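Local coordinates for protein putative aminopeptidase (Leishmania major, PDB 5NTH) that probably acts as a manganese-dependent M17-family aminopeptidase, removing residues from the N-terminal end of peptides, and binds the inhibitor actinonin, at residues Gly398-Ala402 with Thr403-Asp407; Phe495-Gln498 with His499-Glu502. One frame throughout, in Å; residues are numbered along the deposited sequence.

Contact 1 of 2, residues Gly398-Ala402 with Thr403-Asp407; sequences GVYYA and TGEQD
Gln406 folds back over the C-terminal part of helix 391-404 and lies across Tyr401 and Ala402. Its CB passes the carbonyl of Ala402 loosely, and Gln406 CG, set beside the backbone N by chi1 of -61°, rests 3.7 Å from Tyr401 CE2. The same methylene is also close to the Tyr401 carbonyl oxygen. Farther out, CD stays near the ring, and Gln406 OE1 lies 4.0 Å from Tyr401 CE2. The tip turns back to the helix: Gln406 NE2 reaches Ala402 O at 3.4 Å, a weak bond, and its stronger hydrogen bond goes to Ser353 OG. The amide nitrogen is thus shared between a carbonyl at the end of the helix and a neighbouring hydroxyl. Glu405 meets the same tyrosine with its CB, 3.6 Å from Tyr401 CD1, the two side chains crossing at about a right angle. Beyond CB its chain bends at chi2 (-74°) and swings toward Tyr400, where Glu405 OE2 lies in the plane of the ring and 3.9 Å from the edge carbon Tyr400 CE2. Thr403 bonds back to the preceding turn of the helix. Its OG1 donates to Val399 O at 2.8 Å, tilted from the carbonyl plane, and the Thr403 backbone N donates to this same oxygen, which therefore takes two bonds from one residue. Gly404 N to Tyr400 O and Glu405 N to Tyr401 O carry the helical pattern on until Glu405 leaves it. Val399 and Ala402 face strand 291-300, Val399 and Thr403 also meet strand 412-417, and Tyr401 and Gln406 lie on strand 275-282; the helix end is thereby packed against the large mixed sheet of the catalytic domain.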
loop_
_atom_site.group_PDB
_atom_site.type_symbol
_atom_site.label_atom_id
_atom_site.label_comp_id
_atom_site.label_asym_id
_atom_site.label_seq_id
_atom_site.Cartn_x
_atom_site.Cartn_y
_atom_site.Cartn_z
ATOM N N GLY A 398 32.687 -6.855 -12.809
ATOM C CA GLY A 398 33.096 -6.290 -14.080
ATOM C C GLY A 398 34.293 -5.374 -13.948
ATOM O O GLY A 398 35.247 -5.456 -14.731
ATOM N N VAL A 399 34.229 -4.477 -12.980
ATOM C CA VAL A 399 35.285 -3.523 -12.830
ATOM C C VAL A 399 36.549 -4.222 -12.326
ATOM O O VAL A 399 37.645 -3.886 -12.783
ATOM C CB VAL A 399 34.880 -2.317 -11.985
ATOM C CG1 VAL A 399 33.731 -1.585 -12.666
ATOM C CG2 VAL A 399 34.539 -2.706 -10.543
ATOM N N TYR A 400 36.409 -5.233 -11.465
ATOM C CA TYR A 400 37.574 -5.987 -11.030
ATOM C C TYR A 400 38.239 -6.673 -12.220
ATOM O O TYR A 400 39.434 -6.548 -12.429
ATOM C CB TYR A 400 37.275 -6.996 -9.921
ATOM C CG TYR A 400 38.558 -7.598 -9.444
ATOM C CD1 TYR A 400 39.347 -6.965 -8.471
ATOM C CD2 TYR A 400 39.061 -8.750 -10.054
ATOM C CE1 TYR A 400 40.581 -7.509 -8.075
ATOM C CE2 TYR A 400 40.290 -9.301 -9.681
ATOM C CZ TYR A 400 41.047 -8.684 -8.691
ATOM O OH TYR A 400 42.253 -9.226 -8.345
ATOM N N TYR A 401 37.475 -7.389 -13.015
ATOM C CA TYR A 401 38.039 -7.940 -14.257
ATOM C C TYR A 401 38.825 -6.921 -15.077
ATOM O O TYR A 401 39.897 -7.212 -15.571
ATOM C CB TYR A 401 36.973 -8.500 -15.187
ATOM C CG TYR A 401 37.624 -9.067 -16.421
ATOM C CD1 TYR A 401 38.104 -10.358 -16.410
ATOM C CD2 TYR A 401 37.834 -8.292 -17.575
ATOM C CE1 TYR A 401 38.746 -10.905 -17.508
ATOM C CE2 TYR A 401 38.484 -8.829 -18.689
ATOM C CZ TYR A 401 38.939 -10.151 -18.648
ATOM O OH TYR A 401 39.605 -10.756 -19.699
ATOM N N ALA A 402 38.244 -5.751 -15.270
ATOM C CA ALA A 402 38.797 -4.765 -16.182
ATOM C C ALA A 402 40.024 -4.110 -15.581
ATOM O O ALA A 402 40.939 -3.744 -16.316
ATOM C CB ALA A 402 37.765 -3.721 -16.520
ATOM N N THR A 403 40.050 -3.978 -14.253
ATOM C CA THR A 403 41.180 -3.326 -13.572
ATOM C C THR A 403 42.244 -4.262 -13.077
ATOM O O THR A 403 43.353 -3.823 -12.886
ATOM C CB THR A 403 40.746 -2.498 -12.361
ATOM O OG1 THR A 403 40.039 -3.312 -11.408
ATOM C CG2 THR A 403 39.909 -1.367 -12.818
ATOM N N GLY A 404 41.898 -5.525 -12.850
ATOM C CA GLY A 404 42.817 -6.494 -12.264
ATOM C C GLY A 404 43.094 -7.781 -13.017
ATOM O O GLY A 404 43.915 -8.562 -12.582
ATOM N N GLU A 405 42.425 -8.040 -14.124
ATOM C CA GLU A 405 42.631 -9.303 -14.835
ATOM C C GLU A 405 43.114 -9.179 -16.293
ATOM O O GLU A 405 43.487 -10.170 -16.926
ATOM C CB GLU A 405 41.339 -10.099 -14.755
ATOM C CG GLU A 405 41.049 -10.608 -13.352
ATOM C CD GLU A 405 41.930 -11.773 -12.951
ATOM O OE1 GLU A 405 42.585 -12.329 -13.858
ATOM O OE2 GLU A 405 41.954 -12.145 -11.744
ATOM N N GLN A 406 43.107 -7.969 -16.827
ATOM C CA GLN A 406 43.608 -7.743 -18.168
ATOM C C GLN A 406 45.131 -7.652 -18.161
ATOM O O GLN A 406 45.750 -7.481 -17.102
ATOM C CB GLN A 406 42.988 -6.474 -18.715
ATOM C CG GLN A 406 41.474 -6.595 -18.798
ATOM C CD GLN A 406 40.871 -5.774 -19.918
ATOM O OE1 GLN A 406 40.550 -6.297 -21.005
ATOM N NE2 GLN A 406 40.714 -4.475 -19.661
ATOM N N ASP A 407 45.734 -7.788 -19.342
ATOM C CA ASP A 407 47.200 -7.651 -19.473
ATOM C C ASP A 407 47.744 -6.211 -19.588
ATOM O O ASP A 407 48.917 -6.037 -19.858
ATOM C CB ASP A 407 47.782 -8.615 -20.544
ATOM C CG ASP A 407 47.443 -8.246 -22.028
ATOM O OD1 ASP A 407 47.114 -7.075 -22.405
ATOM O OD2 ASP A 407 47.540 -9.198 -22.858
#

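Contact 2 of 2, residues Phe495-Gln498 with His499-Glu502; sequences FVEQ and HLSE
Two first torsions bring the rings of Phe495 and His499 together: Phe495 places CG opposite its backbone N (chi1 -179°), whereas His499 turns CG back beside its own N (chi1 -60°). His499 NE2 therefore comes over one face of the phenyl ring, 3.7 Å from Phe495 CE1 and equally near CZ. The rings meet obliquely, their planes 44° apart and their centroids separated by 5.0 Å. His499 CD2 also lies 3.2 Å from Phe495 O, so the ring sits against the backbone of the helix as well as its aromatic side chain. ND1 on the other side of the imidazole is hydrogen-bonded to Ser378 OG, which helps to fix the rotation of the ring. Leu500 makes the second side-chain contact. Leu500 CG lies against the Glu497 carbonyl oxygen, 3.2 Å from Glu497 O, and Leu500 CD1 touches Glu497 CG at 3.8 Å. The Glu497 chain is extended beyond CG, and its carboxylate oxygens are bonded to the hydroxyls of Tyr461 and Tyr435, leaving the aliphatic part to meet the leucine. Two backbone bonds link the segments: His499 N donates to Val496 O at 3.1 Å and Leu500 N to Glu497 O at 3.2 Å. Val496 and Leu500 pack on Val399 of helix 391-404, while Phe495 and His499 share Met477. The bond from Leu500 to Glu497 closes a type I beta turn, through which the chain leaves helix 488-497 for the loop leading to strand 508-512 in the M17 catalytic domain.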
loop_
_atom_site.group_PDB
_atom_site.type_symbol
_atom_site.label_atom_id
_atom_site.label_comp_id
_atom_site.label_asym_id
_atom_site.label_seq_id
_atom_site.Cartn_x
_atom_site.Cartn_y
_atom_site.Cartn_z
ATOM N N PHE A 495 29.376 1.268 -4.121
ATOM C CA PHE A 495 29.410 -0.163 -4.055
ATOM C C PHE A 495 30.384 -0.639 -5.096
ATOM O O PHE A 495 31.285 -1.354 -4.777
ATOM C CB PHE A 495 28.048 -0.795 -4.303
ATOM C CG PHE A 495 28.081 -2.278 -4.206
ATOM C CD1 PHE A 495 28.464 -3.053 -5.299
ATOM C CD2 PHE A 495 27.819 -2.909 -3.000
ATOM C CE1 PHE A 495 28.536 -4.447 -5.202
ATOM C CE2 PHE A 495 27.884 -4.293 -2.902
ATOM C CZ PHE A 495 28.251 -5.063 -4.008
ATOM N N VAL A 496 30.214 -0.199 -6.338
ATOM C CA VAL A 496 31.067 -0.641 -7.454
ATOM C C VAL A 496 32.508 -0.199 -7.261
ATOM O O VAL A 496 33.442 -0.917 -7.562
ATOM C CB VAL A 496 30.606 -0.088 -8.811
ATOM C CG1 VAL A 496 31.348 -0.791 -9.936
ATOM C CG2 VAL A 496 29.109 -0.285 -9.020
ATOM N N GLU A 497 32.693 1.003 -6.768
ATOM C CA GLU A 497 34.040 1.467 -6.527
ATOM C C GLU A 497 34.858 0.514 -5.641
ATOM O O GLU A 497 36.062 0.344 -5.853
ATOM C CB GLU A 497 34.013 2.831 -5.883
ATOM C CG GLU A 497 35.339 3.546 -5.937
ATOM C CD GLU A 497 35.267 4.906 -5.288
ATOM O OE1 GLU A 497 34.270 5.166 -4.581
ATOM O OE2 GLU A 497 36.209 5.720 -5.481
ATOM N N GLN A 498 34.224 -0.138 -4.672
ATOM C CA GLN A 498 34.999 -0.951 -3.747
ATOM C C GLN A 498 35.619 -2.164 -4.388
ATOM O O GLN A 498 36.472 -2.771 -3.779
ATOM C CB GLN A 498 34.153 -1.416 -2.575
ATOM C CG GLN A 498 33.437 -0.335 -1.802
ATOM C CD GLN A 498 34.293 0.898 -1.583
ATOM O OE1 GLN A 498 34.120 1.906 -2.276
ATOM N NE2 GLN A 498 35.229 0.823 -0.654
ATOM N N HIS A 499 35.209 -2.526 -5.600
ATOM C CA HIS A 499 35.678 -3.770 -6.224
ATOM C C HIS A 499 36.776 -3.525 -7.237
ATOM O O HIS A 499 37.203 -4.446 -7.924
ATOM C CB HIS A 499 34.473 -4.585 -6.745
ATOM C CG HIS A 499 33.526 -4.943 -5.633
ATOM N ND1 HIS A 499 33.786 -5.956 -4.733
ATOM C CD2 HIS A 499 32.407 -4.325 -5.178
ATOM C CE1 HIS A 499 32.844 -5.975 -3.806
ATOM N NE2 HIS A 499 31.996 -4.992 -4.051
ATOM N N LEU A 500 37.258 -2.285 -7.294
ATOM C CA LEU A 500 38.365 -1.952 -8.177
ATOM C C LEU A 500 39.607 -2.546 -7.574
ATOM O O LEU A 500 39.915 -2.281 -6.415
ATOM C CB LEU A 500 38.593 -0.449 -8.319
ATOM C CG LEU A 500 37.404 0.405 -8.736
ATOM C CD1 LEU A 500 37.681 1.862 -8.429
ATOM C CD2 LEU A 500 37.065 0.212 -10.199
ATOM N N SER A 501 40.310 -3.337 -8.370
ATOM C CA SER A 501 41.620 -3.804 -8.015
ATOM C C SER A 501 42.509 -2.684 -7.465
ATOM O O SER A 501 42.489 -1.552 -7.937
ATOM C CB SER A 501 42.296 -4.426 -9.219
ATOM O OG SER A 501 43.689 -4.492 -8.986
ATOM N N GLU A 502 43.286 -3.032 -6.444
ATOM C CA GLU A 502 44.161 -2.076 -5.765
ATOM C C GLU A 502 45.291 -1.610 -6.665
ATOM O O GLU A 502 45.834 -0.566 -6.433
ATOM C CB GLU A 502 44.677 -2.647 -4.440
ATOM C CG GLU A 502 43.577 -2.754 -3.375
ATOM C CD GLU A 502 44.083 -3.077 -1.956
ATOM O OE1 GLU A 502 45.191 -2.581 -1.558
ATOM O OE2 GLU A 502 43.343 -3.809 -1.217
#

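In the fold
Contacts 1 and 2 lie side by side in the catalytic domain, their centres 10 Å apart, although some ninety residues separate them along the chain. They join directly: Thr403 OG1 is 3.0 Å from Ser501 N, a probable hydrogen bond, and Tyr400 CB packs 3.2 Å from His499 O. Tyr400 CE1 also rests against Ser501 CB, and Val399 CG2 against Val496 O. Both stand back from the two-manganese site, with the side chain of Val496 about 12 Å from a manganese ion. Between side chains, Val399 is about 10 Å and Val496 about 8 Å from the manganese ligand Lys298, while the side chain of Phe495 is about 11 Å from bound actinonin.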